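Local atomic coordinates of Lmo2470 protein (Listeria monocytogenes EGD-e, PDB entry 5HL3), a protein that is an internalin with leucine-rich repeats that binds calcium, interacts with host afadin and facilitates crossing of basement membranes by the bacterium. Residues 179-184 and 201-206; 224-229 and 245-250. All coordinates share one frame; numbering follows the deposited sequence.

Both contacts join the loops that follow successive strands of the long parallel leucine-rich repeat sheet, so they hold equivalent elements at two places along one solenoid. Each has a buried side, with Asn180, Leu182, Asn202 and Leu204 in contact 1 and Asn224, Leu226, Asn247 and Leu249 in contact 2, and a more exposed side. Contact 1 lies nearer the middle of the chain; it has two direct backbone-donated bonds and finishes through two waters. In contact 2, closer to the C-terminal domain, the backbones pair directly as a short parallel sheet, with Phe248 where contact 1 has Leu203. Asn224 OD1 lies 3.0 Å from Leu204 N, a probable hydrogen bond that continues the asparagine ladder between them.

Contact 1 (179-184 and 201-206); sequences SNQLTT and ANLLTN
With CG anti to the carbonyl carbon (chi1 -82°), the Asn202 side chain reaches back to the loop of the preceding repeat, and Leu182, set the same way at chi1 -64°, runs side by side with it. Asn202 OD1 accepts from Leu182 N at 3.0 Å in a nearly straight bond (167°), although this oxygen is modelled too near another atom, so the bond length is somewhat doubtful. At the other end of that amide, ND2 is held by the backbone carbonyls of Leu177 and Leu199, which fixes the flip of the buried group. Leu203 N returns a bond to Leu182 O at 2.8 Å. On the outer side Leu203 points its CB at the other loop, and CD1 lies 4.0 Å from Gln181 CB; on the inner side Leu204 CD2 packs 3.6 Å from Thr183 C. Farther along, direct pairing gives way to water: water 1 donates to Thr183 O and Asn206 O and accepts from Thr205 N, while water 2 links Thr183 O to Thr205 OG1. Asn180 OD1 takes Ile158 N one repeat earlier just as Asn202 OD1 takes Leu182 N, and Met156 N as well: the asparagine ladder of a leucine-rich repeat solenoid.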
loop_
_atom_site.group_PDB
_atom_site.type_symbol
_atom_site.label_atom_id
_atom_site.label_comp_id
_atom_site.label_asym_id
_atom_site.label_seq_id
_atom_site.Cartn_x
_atom_site.Cartn_y
_atom_site.Cartn_z
ATOM N N SER A 179 -3.107 -1.433 0.776
ATOM C CA SER A 179 -4.182 -2.096 1.507
ATOM C C SER A 179 -4.647 -1.332 2.720
ATOM O O SER A 179 -4.889 -1.923 3.773
ATOM C CB SER A 179 -3.781 -3.546 1.895
ATOM O OG SER A 179 -3.726 -4.343 0.719
ATOM N N ASN A 180 -4.878 -0.039 2.554
ATOM C CA ASN A 180 -5.435 0.823 3.610
ATOM C C ASN A 180 -6.714 1.455 3.097
ATOM O O ASN A 180 -7.306 0.948 2.153
ATOM C CB ASN A 180 -4.361 1.807 4.117
ATOM C CG ASN A 180 -3.367 1.148 5.042
ATOM O OD1 ASN A 180 -3.758 0.621 6.093
ATOM N ND2 ASN A 180 -2.104 1.155 4.662
ATOM N N GLN A 181 -7.169 2.518 3.761
ATOM C CA GLN A 181 -8.431 3.187 3.403
ATOM C C GLN A 181 -8.163 4.659 3.083
ATOM O O GLN A 181 -8.973 5.530 3.394
ATOM C CB GLN A 181 -9.455 3.028 4.547
ATOM C CG GLN A 181 -9.818 1.561 4.754
ATOM C CD GLN A 181 -11.055 1.249 5.618
ATOM O OE1 GLN A 181 -11.394 0.062 5.795
ATOM N NE2 GLN A 181 -11.727 2.253 6.116
ATOM N N LEU A 182 -7.049 4.939 2.431
ATOM C CA LEU A 182 -6.719 6.328 2.086
ATOM C C LEU A 182 -7.622 6.813 0.967
ATOM O O LEU A 182 -7.747 6.166 -0.073
ATOM C CB LEU A 182 -5.266 6.421 1.636
ATOM C CG LEU A 182 -4.216 6.066 2.692
ATOM C CD1 LEU A 182 -2.859 5.949 2.033
ATOM C CD2 LEU A 182 -4.194 7.109 3.809
ATOM N N THR A 183 -8.220 7.969 1.184
ATOM C CA THR A 183 -9.053 8.646 0.179
ATOM C C THR A 183 -8.278 9.766 -0.509
ATOM O O THR A 183 -8.571 10.105 -1.665
ATOM C CB THR A 183 -10.350 9.211 0.790
ATOM O OG1 THR A 183 -10.028 9.956 1.972
ATOM C CG2 THR A 183 -11.298 8.084 1.146
ATOM N N THR A 184 -7.308 10.339 0.195
ATOM C CA THR A 184 -6.363 11.303 -0.349
ATOM C C THR A 184 -4.961 10.915 0.112
ATOM O O THR A 184 -4.778 10.205 1.122
ATOM C CB THR A 184 -6.639 12.758 0.100
ATOM O OG1 THR A 184 -6.624 12.865 1.521
ATOM C CG2 THR A 184 -8.014 13.245 -0.426
ATOM N N ALA A 201 -4.573 -0.765 -3.621
ATOM C CA ALA A 201 -5.694 -1.203 -2.742
ATOM C C ALA A 201 -6.031 -0.176 -1.659
ATOM O O ALA A 201 -6.164 -0.478 -0.478
ATOM C CB ALA A 201 -5.461 -2.603 -2.171
ATOM N N ASN A 202 -6.162 1.070 -2.075
ATOM C CA ASN A 202 -6.705 2.145 -1.240
ATOM C C ASN A 202 -8.005 2.640 -1.881
ATOM O O ASN A 202 -8.621 1.906 -2.660
ATOM C CB ASN A 202 -5.654 3.237 -0.992
ATOM C CG ASN A 202 -4.718 2.870 0.139
ATOM O OD1 ASN A 202 -5.060 2.994 1.310
ATOM N ND2 ASN A 202 -3.541 2.387 -0.201
ATOM N N LEU A 203 -8.453 3.817 -1.474
ATOM C CA LEU A 203 -9.727 4.417 -1.939
ATOM C C LEU A 203 -9.478 5.748 -2.601
ATOM O O LEU A 203 -10.316 6.645 -2.571
ATOM C CB LEU A 203 -10.649 4.588 -0.730
ATOM C CG LEU A 203 -10.959 3.299 0.090
ATOM C CD1 LEU A 203 -11.789 3.595 1.335
ATOM C CD2 LEU A 203 -11.639 2.242 -0.770
ATOM N N LEU A 204 -8.322 5.878 -3.245
ATOM C CA LEU A 204 -7.959 7.160 -3.827
ATOM C C LEU A 204 -8.782 7.505 -5.058
ATOM O O LEU A 204 -8.991 6.651 -5.918
ATOM C CB LEU A 204 -6.459 7.190 -4.205
ATOM C CG LEU A 204 -5.465 6.997 -3.051
ATOM C CD1 LEU A 204 -4.086 6.744 -3.608
ATOM C CD2 LEU A 204 -5.462 8.222 -2.165
ATOM N N THR A 205 -9.186 8.778 -5.176
ATOM C CA THR A 205 -9.869 9.233 -6.384
ATOM C C THR A 205 -8.978 10.087 -7.285
ATOM O O THR A 205 -9.320 10.362 -8.438
ATOM C CB THR A 205 -11.168 10.015 -6.088
ATOM O OG1 THR A 205 -10.877 11.099 -5.222
ATOM C CG2 THR A 205 -12.168 9.132 -5.438
ATOM N N ASN A 206 -7.824 10.499 -6.765
ATOM C CA ASN A 206 -6.811 11.252 -7.533
ATOM C C ASN A 206 -5.588 11.335 -6.628
ATOM O O ASN A 206 -5.594 10.795 -5.518
ATOM C CB ASN A 206 -7.308 12.662 -7.925
ATOM C CG ASN A 206 -6.807 13.116 -9.286
ATOM O OD1 ASN A 206 -5.788 12.662 -9.779
ATOM N ND2 ASN A 206 -7.606 13.939 -9.940
HETATM O O HOH W 1 -7.995 11.286 -3.932
HETATM O O HOH W 2 -11.181 10.917 -2.521
#

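Contact 2 (224-229 and 245-250)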
loop_
_atom_site.group_PDB
_atom_site.type_symbol
_atom_site.label_atom_id
_atom_site.label_comp_id
_atom_site.label_asym_id
_atom_site.label_seq_id
_atom_site.Cartn_x
_atom_site.Cartn_y
_atom_site.Cartn_z
ATOM N N ASN A 224 -7.486 1.292 -6.985
ATOM C CA ASN A 224 -7.995 2.466 -6.270
ATOM C C ASN A 224 -9.326 2.834 -6.938
ATOM O O ASN A 224 -9.956 1.981 -7.584
ATOM C CB ASN A 224 -6.932 3.563 -6.258
ATOM C CG ASN A 224 -5.984 3.395 -5.097
ATOM O OD1 ASN A 224 -6.301 3.793 -3.996
ATOM N ND2 ASN A 224 -4.879 2.757 -5.321
ATOM N N ASN A 225 -9.765 4.072 -6.733
ATOM C CA ASN A 225 -11.031 4.557 -7.294
ATOM C C ASN A 225 -10.781 5.709 -8.276
ATOM O O ASN A 225 -11.586 6.641 -8.385
ATOM C CB ASN A 225 -11.965 5.024 -6.167
ATOM C CG ASN A 225 -12.487 3.884 -5.328
ATOM O OD1 ASN A 225 -12.717 2.786 -5.804
ATOM N ND2 ASN A 225 -12.686 4.159 -4.037
ATOM N N LEU A 226 -9.668 5.660 -9.003
ATOM C CA LEU A 226 -9.354 6.725 -9.982
ATOM C C LEU A 226 -10.374 6.627 -11.103
ATOM O O LEU A 226 -10.491 5.585 -11.751
ATOM C CB LEU A 226 -7.932 6.530 -10.515
ATOM C CG LEU A 226 -6.834 6.469 -9.454
ATOM C CD1 LEU A 226 -5.516 6.073 -10.104
ATOM C CD2 LEU A 226 -6.692 7.746 -8.697
ATOM N N THR A 227 -11.110 7.706 -11.353
ATOM C CA THR A 227 -12.288 7.653 -12.206
ATOM C C THR A 227 -12.282 8.734 -13.263
ATOM O O THR A 227 -12.086 9.923 -12.966
ATOM C CB THR A 227 -13.560 7.780 -11.320
ATOM O OG1 THR A 227 -13.571 6.734 -10.338
ATOM C CG2 THR A 227 -14.824 7.690 -12.141
ATOM N N GLY A 228 -12.448 8.321 -14.511
ATOM C CA GLY A 228 -12.505 9.264 -15.629
ATOM C C GLY A 228 -11.111 9.692 -16.030
ATOM O O GLY A 228 -10.435 9.031 -16.822
ATOM N N THR A 229 -10.680 10.829 -15.508
ATOM C CA THR A 229 -9.312 11.311 -15.743
ATOM C C THR A 229 -8.636 11.542 -14.400
ATOM O O THR A 229 -9.312 11.683 -13.375
ATOM C CB THR A 229 -9.283 12.608 -16.534
ATOM O OG1 THR A 229 -9.881 13.633 -15.762
ATOM C CG2 THR A 229 -10.001 12.459 -17.838
ATOM N N ASP A 245 -3.497 -0.250 -12.889
ATOM C CA ASP A 245 -4.373 -1.397 -13.178
ATOM C C ASP A 245 -5.584 -1.387 -12.257
ATOM O O ASP A 245 -5.526 -0.974 -11.106
ATOM C CB ASP A 245 -3.586 -2.709 -12.979
ATOM C CG ASP A 245 -4.033 -3.836 -13.863
ATOM O OD1 ASP A 245 -4.392 -3.573 -15.005
ATOM O OD2 ASP A 245 -3.869 -5.004 -13.442
ATOM N N TYR A 246 -6.721 -1.847 -12.763
ATOM C CA TYR A 246 -7.922 -1.967 -11.936
ATOM C C TYR A 246 -8.372 -0.633 -11.309
ATOM O O TYR A 246 -8.712 -0.531 -10.130
ATOM C CB TYR A 246 -7.815 -3.120 -10.925
ATOM C CG TYR A 246 -7.933 -4.482 -11.550
ATOM C CD1 TYR A 246 -9.166 -4.928 -12.038
ATOM C CD2 TYR A 246 -6.835 -5.318 -11.689
ATOM C CE1 TYR A 246 -9.309 -6.173 -12.631
ATOM C CE2 TYR A 246 -6.983 -6.584 -12.284
ATOM C CZ TYR A 246 -8.202 -6.982 -12.745
ATOM O OH TYR A 246 -8.345 -8.237 -13.330
ATOM N N ASN A 247 -8.429 0.381 -12.155
ATOM C CA ASN A 247 -9.076 1.661 -11.833
ATOM C C ASN A 247 -10.190 1.893 -12.856
ATOM O O ASN A 247 -10.602 0.931 -13.528
ATOM C CB ASN A 247 -8.041 2.792 -11.730
ATOM C CG ASN A 247 -7.279 2.736 -10.423
ATOM O OD1 ASN A 247 -7.756 3.212 -9.401
ATOM N ND2 ASN A 247 -6.082 2.168 -10.454
ATOM N N PHE A 248 -10.698 3.122 -12.922
ATOM C CA PHE A 248 -11.913 3.449 -13.709
ATOM C C PHE A 248 -11.662 4.614 -14.622
ATOM O O PHE A 248 -12.554 5.447 -14.861
ATOM C CB PHE A 248 -13.077 3.699 -12.707
ATOM C CG PHE A 248 -13.252 2.546 -11.757
ATOM C CD1 PHE A 248 -14.063 1.479 -12.090
ATOM C CD2 PHE A 248 -12.494 2.470 -10.587
ATOM C CE1 PHE A 248 -14.155 0.369 -11.271
ATOM C CE2 PHE A 248 -12.572 1.352 -9.777
ATOM C CZ PHE A 248 -13.394 0.298 -10.123
ATOM N N LEU A 249 -10.452 4.660 -15.186
ATOM C CA LEU A 249 -10.086 5.755 -16.068
ATOM C C LEU A 249 -10.589 5.533 -17.484
ATOM O O LEU A 249 -10.558 4.415 -18.014
ATOM C CB LEU A 249 -8.552 5.877 -16.114
ATOM C CG LEU A 249 -7.903 6.246 -14.775
ATOM C CD1 LEU A 249 -6.382 6.108 -14.909
ATOM C CD2 LEU A 249 -8.270 7.664 -14.352
ATOM N N THR A 250 -11.015 6.629 -18.116
ATOM C CA THR A 250 -11.383 6.627 -19.554
ATOM C C THR A 250 -10.268 7.225 -20.429
ATOM O O THR A 250 -10.351 7.145 -21.656
ATOM C CB THR A 250 -12.720 7.337 -19.772
ATOM O OG1 THR A 250 -12.630 8.673 -19.287
ATOM C CG2 THR A 250 -13.855 6.576 -19.123
#
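The Phe248 ring meets the 224-229 segment at its edge, where Asn224 O lies in the ring plane, 3.5 Å from CE2, with Leu226 O also at the edge, near the plane; Asn225 CA and Thr227 OG1 approach it obliquely. This is a late rung of the leucine-rich repeat asparagine ladder, where the loops of successive repeats draw together into a two-stranded parallel sheet of 227-228 and 248-249. Asn247 directs its CB at the preceding loop, and with CG anti to the carbonyl carbon (chi1 -77°) the amide crosses Leu226 obliquely. Its OD1 accepts from Leu226 N at 3.1 Å and more weakly from Asn224 N, while ND2 is taken by Leu221 O and Leu244 O. On the inner side of the solenoid, Leu226 CB packs on Leu249 CD2 of the next repeat at 4.0 Å. The backbones then zip up: Phe248 N bonds to Leu226 O at 2.7 Å, and Gly228 N to Phe248 O at 2.9 Å. Thr227 OG1 turns back on its own segment and donates to Asn225 O from above the carbonyl plane. Beyond the rung, strand 265-274 brings Asn266 against Phe248. The pairing ends where Thr250 N meets Gly228 O at 2.8 Å, in the carbonyl plane and on a lone pair.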